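Acetyl-CoA acetyltransferase (Mycobacterium smegmatis, PDB 4EGV) is a monomeric thiolase-like protein with a thiolase fold and an additional C-terminal domain, and may have the acyltransferase activity generally assigned to its family. Local coordinates at residues 191-202 against 346-355. Sequence-based numbering, arbitrary orientation.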
# COMPACT_ATOMS: atom_id res chain seq x y z
N ALA A 191 1.75 -12.36 -3.47
CA ALA A 191 2.43 -11.17 -2.99
C ALA A 191 3.67 -11.39 -2.13
O ALA A 191 4.61 -10.69 -2.28
CB ALA A 191 1.50 -10.31 -2.29
N PRO A 192 3.67 -12.35 -1.23
CA PRO A 192 4.74 -12.53 -0.26
C PRO A 192 6.06 -13.00 -0.79
O PRO A 192 7.06 -12.54 -0.33
CB PRO A 192 4.16 -13.60 0.64
CG PRO A 192 2.81 -13.37 0.57
CD PRO A 192 2.50 -13.10 -0.81
N VAL A 193 6.04 -13.97 -1.67
CA VAL A 193 7.22 -14.45 -2.31
C VAL A 193 7.96 -13.32 -3.11
O VAL A 193 9.20 -13.26 -3.16
CB VAL A 193 6.86 -15.71 -3.14
CG1 VAL A 193 6.38 -15.35 -4.52
CG2 VAL A 193 8.06 -16.59 -3.27
N GLN A 194 7.20 -12.41 -3.69
CA GLN A 194 7.76 -11.33 -4.49
C GLN A 194 8.31 -10.21 -3.66
O GLN A 194 9.30 -9.61 -4.04
CB GLN A 194 6.71 -10.78 -5.44
CG GLN A 194 7.03 -11.08 -6.87
CD GLN A 194 5.81 -11.11 -7.75
OE1 GLN A 194 4.82 -11.79 -7.45
NE2 GLN A 194 5.88 -10.37 -8.86
N TYR A 195 7.66 -9.93 -2.53
CA TYR A 195 8.16 -9.00 -1.55
C TYR A 195 9.39 -9.49 -0.84
O TYR A 195 10.18 -8.68 -0.38
CB TYR A 195 7.08 -8.64 -0.54
CG TYR A 195 6.26 -7.44 -0.97
CD1 TYR A 195 6.78 -6.14 -0.90
CD2 TYR A 195 4.99 -7.61 -1.50
CE1 TYR A 195 6.03 -5.05 -1.31
CE2 TYR A 195 4.22 -6.52 -1.92
CZ TYR A 195 4.74 -5.26 -1.82
OH TYR A 195 4.00 -4.22 -2.24
N GLY A 196 9.55 -10.81 -0.77
CA GLY A 196 10.72 -11.43 -0.21
C GLY A 196 11.94 -11.06 -1.00
O GLY A 196 12.99 -10.79 -0.41
N LEU A 197 11.81 -11.07 -2.32
CA LEU A 197 12.92 -10.73 -3.21
C LEU A 197 13.38 -9.27 -3.05
O LEU A 197 14.56 -8.95 -3.11
CB LEU A 197 12.53 -11.00 -4.66
CG LEU A 197 12.48 -12.47 -5.09
CD1 LEU A 197 11.55 -12.74 -6.24
CD2 LEU A 197 13.84 -13.04 -5.31
N LEU A 198 12.43 -8.37 -2.87
CA LEU A 198 12.69 -6.95 -2.72
C LEU A 198 13.34 -6.65 -1.43
O LEU A 198 14.20 -5.84 -1.34
CB LEU A 198 11.38 -6.15 -2.78
CG LEU A 198 10.83 -5.56 -4.08
CD1 LEU A 198 10.88 -6.49 -5.18
CD2 LEU A 198 9.48 -5.05 -3.90
N GLU A 199 12.86 -7.29 -0.40
CA GLU A 199 13.40 -7.23 0.91
C GLU A 199 14.80 -7.79 1.03
O GLU A 199 15.55 -7.26 1.76
CB GLU A 199 12.44 -7.91 1.83
CG GLU A 199 12.50 -7.46 3.22
CD GLU A 199 11.56 -6.36 3.57
OE1 GLU A 199 12.03 -5.34 4.04
OE2 GLU A 199 10.37 -6.51 3.43
N ASN A 200 15.15 -8.84 0.30
CA ASN A 200 16.49 -9.37 0.32
C ASN A 200 17.42 -8.58 -0.56
O ASN A 200 18.58 -8.51 -0.34
CB ASN A 200 16.48 -10.84 -0.05
CG ASN A 200 16.12 -11.71 1.07
OD1 ASN A 200 16.40 -11.42 2.18
ND2 ASN A 200 15.49 -12.77 0.78
N ALA A 201 16.86 -7.92 -1.55
CA ALA A 201 17.61 -6.96 -2.36
C ALA A 201 18.03 -5.67 -1.60
O ALA A 201 19.08 -5.10 -1.87
CB ALA A 201 16.87 -6.63 -3.64
N ARG A 202 17.20 -5.24 -0.65
CA ARG A 202 17.48 -4.08 0.18
C ARG A 202 18.51 -4.45 1.23
O ARG A 202 19.35 -3.64 1.64
CB ARG A 202 16.20 -3.57 0.84
CG ARG A 202 16.36 -2.34 1.67
CD ARG A 202 15.10 -1.92 2.34
NE ARG A 202 15.38 -0.84 3.28
CZ ARG A 202 15.68 -1.01 4.57
NH1 ARG A 202 15.72 -2.23 5.07
NH2 ARG A 202 15.95 0.04 5.35
N PHE A 346 4.04 -5.59 4.06
CA PHE A 346 5.38 -6.06 4.37
C PHE A 346 6.24 -4.87 4.78
O PHE A 346 5.91 -3.74 4.53
CB PHE A 346 5.94 -6.77 3.13
CG PHE A 346 5.06 -7.90 2.64
CD1 PHE A 346 5.19 -9.18 3.19
CD2 PHE A 346 4.09 -7.68 1.67
CE1 PHE A 346 4.37 -10.22 2.78
CE2 PHE A 346 3.27 -8.71 1.24
CZ PHE A 346 3.40 -9.99 1.79
N PRO A 347 7.35 -5.12 5.44
CA PRO A 347 8.23 -4.06 5.85
C PRO A 347 8.80 -3.19 4.71
O PRO A 347 8.96 -1.99 4.88
CB PRO A 347 9.36 -4.83 6.53
CG PRO A 347 8.73 -5.97 7.07
CD PRO A 347 7.72 -6.38 6.09
N PHE A 348 9.10 -3.80 3.58
CA PHE A 348 9.75 -3.13 2.50
C PHE A 348 9.17 -1.76 2.09
O PHE A 348 9.92 -0.79 2.00
CB PHE A 348 9.91 -4.06 1.29
CG PHE A 348 10.49 -3.38 0.12
CD1 PHE A 348 11.90 -3.24 -0.02
CD2 PHE A 348 9.65 -2.76 -0.83
CE1 PHE A 348 12.47 -2.52 -1.12
CE2 PHE A 348 10.20 -2.03 -1.95
CZ PHE A 348 11.62 -1.92 -2.10
N PRO A 349 7.86 -1.66 1.81
CA PRO A 349 7.36 -0.38 1.29
C PRO A 349 7.35 0.72 2.32
O PRO A 349 7.20 1.90 1.96
CB PRO A 349 5.93 -0.72 0.82
CG PRO A 349 5.59 -1.91 1.50
CD PRO A 349 6.81 -2.68 1.82
N VAL A 350 7.49 0.35 3.59
CA VAL A 350 7.65 1.30 4.67
C VAL A 350 9.09 1.72 4.76
O VAL A 350 9.37 2.89 4.68
CB VAL A 350 7.18 0.78 6.04
CG1 VAL A 350 7.38 1.84 7.10
CG2 VAL A 350 5.72 0.38 6.00
N PHE A 351 9.98 0.76 4.89
CA PHE A 351 11.42 1.00 4.83
C PHE A 351 11.80 1.94 3.70
O PHE A 351 12.54 2.87 3.89
CB PHE A 351 12.18 -0.31 4.61
CG PHE A 351 12.44 -1.08 5.86
CD1 PHE A 351 12.76 -0.43 7.05
CD2 PHE A 351 12.43 -2.47 5.84
CE1 PHE A 351 13.02 -1.15 8.20
CE2 PHE A 351 12.69 -3.19 6.98
CZ PHE A 351 12.99 -2.52 8.16
N ASN A 352 11.23 1.67 2.54
CA ASN A 352 11.58 2.31 1.32
C ASN A 352 11.27 3.78 1.32
O ASN A 352 12.02 4.55 0.75
CB ASN A 352 10.88 1.61 0.18
CG ASN A 352 11.08 2.30 -1.14
OD1 ASN A 352 12.19 2.33 -1.71
ND2 ASN A 352 9.99 2.89 -1.65
N ILE A 353 10.17 4.18 1.94
CA ILE A 353 9.85 5.60 2.06
C ILE A 353 10.88 6.26 2.96
O ILE A 353 11.47 7.28 2.61
CB ILE A 353 8.45 5.86 2.59
CG1 ILE A 353 7.42 5.47 1.55
CG2 ILE A 353 8.28 7.32 2.97
CD1 ILE A 353 7.72 5.95 0.16
N CYS A 354 11.14 5.61 4.08
CA CYS A 354 12.17 6.02 5.02
C CYS A 354 13.59 6.20 4.47
O CYS A 354 14.29 7.13 4.85
CB CYS A 354 12.16 5.03 6.18
SG CYS A 354 10.61 5.09 7.13
N ASP A 355 14.01 5.32 3.57
CA ASP A 355 15.32 5.36 2.95
C ASP A 355 15.53 6.52 2.01
O ASP A 355 16.60 7.09 2.01
CB ASP A 355 15.56 4.10 2.15
CG ASP A 355 15.84 2.91 3.00
OD1 ASP A 355 16.06 3.04 4.22
OD2 ASP A 355 15.85 1.82 2.43
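Arg202 and Asp355 form a bidentate salt bridge at the C-terminal end of the contact, with guanidinium and carboxylate nearly coplanar. Arg202 NE reaches Asp355 OD2 at 2.8 Å. Arg202 NH2 meets the syn lone pair of Asp355 OD1 at 3.2 Å, almost straight at 174°. The arginine chain, extended from CG to NE, also lays its guanidinium flat on the Phe351 ring, a cation-pi stack with Arg202 CZ 3.9 Å from the Phe351 ring centroid. Asp355 and Phe351 thus hold one edge and one face of the same group. Beside them, the Glu199 side chain, bent at chi2 (92°), puts OE1 at the Phe351 edge and OE2 3.0 Å from Phe348 N, a weak hydrogen bond; Tyr213 OH binds Glu199 OE1 and Tyr259 OH binds OE2. Apolar packing completes the interface. Phe348 enters as a knob among Tyr195, Leu198, Glu199 and Arg202, with Leu198 CB 4.0 Å from its ring centroid. Phe346 lies nearly parallel to Tyr195 but slid aside, centroids 4.6 Å apart, and its CZ abuts Pro192. Segments 191-202 and 348-355 cross at 34°, joining helix 191-206, which also touches strand 453-463 of the additional C-terminal domain, to helix 348-357, which follows edge strand 337-342 of the thiolase-fold sheet.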